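Local coordinates for maltose/maltodextrin-binding protein (Thermus thermophilus, PDB 2GH9) that binds maltotriose as a periplasmic sugar-binding protein, probably delivering such maltodextrins to an uptake transporter in the membrane, at residues V115-N120 with L227-N232. Residues are numbered along the deposited sequence; the frame is centred on the assembly and turned at random.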
# COMPACT_ATOMS: atom_id res chain seq x y z
N VAL A 115 4.15 2.63 3.62
CA VAL A 115 5.23 2.01 4.38
C VAL A 115 5.93 3.05 5.25
O VAL A 115 5.85 4.27 5.04
CB VAL A 115 6.27 1.25 3.47
CG1 VAL A 115 5.57 0.09 2.75
CG2 VAL A 115 7.00 2.21 2.49
N ALA A 116 6.61 2.52 6.26
CA ALA A 116 7.38 3.31 7.21
C ALA A 116 8.37 2.38 7.93
O ALA A 116 8.30 1.15 7.84
CB ALA A 116 6.48 3.97 8.23
N LEU A 117 9.28 3.00 8.67
CA LEU A 117 10.19 2.30 9.53
C LEU A 117 9.42 1.93 10.80
O LEU A 117 9.09 2.80 11.62
CB LEU A 117 11.42 3.16 9.85
CG LEU A 117 12.40 2.48 10.82
CD1 LEU A 117 13.04 1.29 10.13
CD2 LEU A 117 13.43 3.47 11.32
N ILE A 118 9.11 0.65 10.93
CA ILE A 118 8.46 0.12 12.10
C ILE A 118 9.53 -0.62 12.90
O ILE A 118 10.18 -1.55 12.41
CB ILE A 118 7.28 -0.79 11.75
CG1 ILE A 118 6.38 -0.11 10.70
CG2 ILE A 118 6.46 -1.15 13.02
CD1 ILE A 118 5.22 -1.03 10.17
N TYR A 119 9.75 -0.17 14.13
CA TYR A 119 10.83 -0.68 14.98
C TYR A 119 10.28 -1.31 16.25
O TYR A 119 9.39 -0.74 16.88
CB TYR A 119 11.86 0.40 15.36
CG TYR A 119 11.34 1.65 16.02
CD1 TYR A 119 10.89 2.72 15.27
CD2 TYR A 119 11.34 1.78 17.42
CE1 TYR A 119 10.43 3.85 15.84
CE2 TYR A 119 10.87 2.92 18.02
CZ TYR A 119 10.41 3.96 17.23
OH TYR A 119 9.92 5.12 17.77
N ASN A 120 10.82 -2.48 16.57
CA ASN A 120 10.47 -3.22 17.78
C ASN A 120 11.26 -2.63 18.95
O ASN A 120 12.49 -2.72 18.98
CB ASN A 120 10.79 -4.71 17.60
CG ASN A 120 10.35 -5.57 18.80
OD1 ASN A 120 10.07 -5.04 19.88
ND2 ASN A 120 10.29 -6.89 18.60
N LEU A 227 13.33 -9.57 14.87
CA LEU A 227 13.69 -8.49 13.94
C LEU A 227 13.51 -7.09 14.51
O LEU A 227 12.40 -6.67 14.88
CB LEU A 227 12.92 -8.64 12.63
CG LEU A 227 13.14 -7.57 11.54
CD1 LEU A 227 14.57 -7.52 11.04
CD2 LEU A 227 12.16 -7.79 10.40
N ALA A 228 14.62 -6.36 14.56
CA ALA A 228 14.67 -5.04 15.14
C ALA A 228 13.81 -4.01 14.38
O ALA A 228 13.04 -3.27 14.98
CB ALA A 228 16.15 -4.55 15.18
N MET A 229 14.00 -3.97 13.07
CA MET A 229 13.39 -2.96 12.21
C MET A 229 12.86 -3.59 10.92
O MET A 229 13.50 -4.46 10.32
CB MET A 229 14.41 -1.86 11.88
CG MET A 229 14.72 -0.97 13.07
SD MET A 229 16.07 0.23 12.94
CE MET A 229 17.51 -0.86 12.98
N ILE A 230 11.68 -3.15 10.50
CA ILE A 230 11.11 -3.53 9.22
C ILE A 230 10.61 -2.29 8.48
O ILE A 230 10.20 -1.32 9.08
CB ILE A 230 9.95 -4.56 9.42
CG1 ILE A 230 9.61 -5.27 8.11
CG2 ILE A 230 8.73 -3.88 10.07
CD1 ILE A 230 8.48 -6.35 8.25
N LEU A 231 10.66 -2.33 7.16
CA LEU A 231 9.99 -1.37 6.32
C LEU A 231 8.67 -2.04 5.93
O LEU A 231 8.65 -3.00 5.15
CB LEU A 231 10.84 -1.04 5.09
CG LEU A 231 10.30 0.02 4.14
CD1 LEU A 231 10.11 1.41 4.80
CD2 LEU A 231 11.18 0.14 2.90
N ASN A 232 7.57 -1.57 6.52
CA ASN A 232 6.24 -2.11 6.25
C ASN A 232 5.16 -1.06 6.59
O ASN A 232 5.45 -0.02 7.15
CB ASN A 232 6.03 -3.39 7.08
CG ASN A 232 5.02 -4.34 6.47
OD1 ASN A 232 4.49 -4.10 5.38
ND2 ASN A 232 4.78 -5.46 7.16
O HOH W 1 10.56 -8.01 16.30
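The carbonyl O of Asn232 is held by the N-H of Ala116 at 2.9 Å and is also approached by Val115 CA at 3.4 Å and by the methyl tip, Ile118 CD1. The N-H of Ala116 comes from above the carbonyl plane, 45° out of it, whereas the return bond from Asn232 N to Ala116 O lies in the plane of the Ala116 carbonyl. These bonds close one end of an antiparallel pair, 116-120 with 229-232, at the centre of the four-stranded mixed sheet in one lobe of the periplasmic binding protein fold. Ile118 and Ile230 form the next hydrogen-bonded pair, with two straighter bonds, and Asn120 N reaches Ala228 O at 2.8 Å where the partner chain turns a corner. On the face that helix 215-224 covers, Ile118 CB packs on Ile230 CG2 at 3.8 Å, and both side chains touch Phe222. The other face carries Leu117, Tyr119, Leu231 and Met229, the last lying against helix 131-141; Leu117 CD1 meets Met229 CB, while Tyr119 CB meets Met229 CG. The side chain of Asn232, about 6 Å from a bound glucose, donates through ND2 to the hydroxyls of Tyr215 and Tyr240. At the far end, with Asn120 CG anti to the backbone N (chi1 -176°), the amide sits where OD1 accepts from Lys122 N and ND2 donates to a water, 2.6 Å away, that in turn donates to Leu227 O at 2.7 Å.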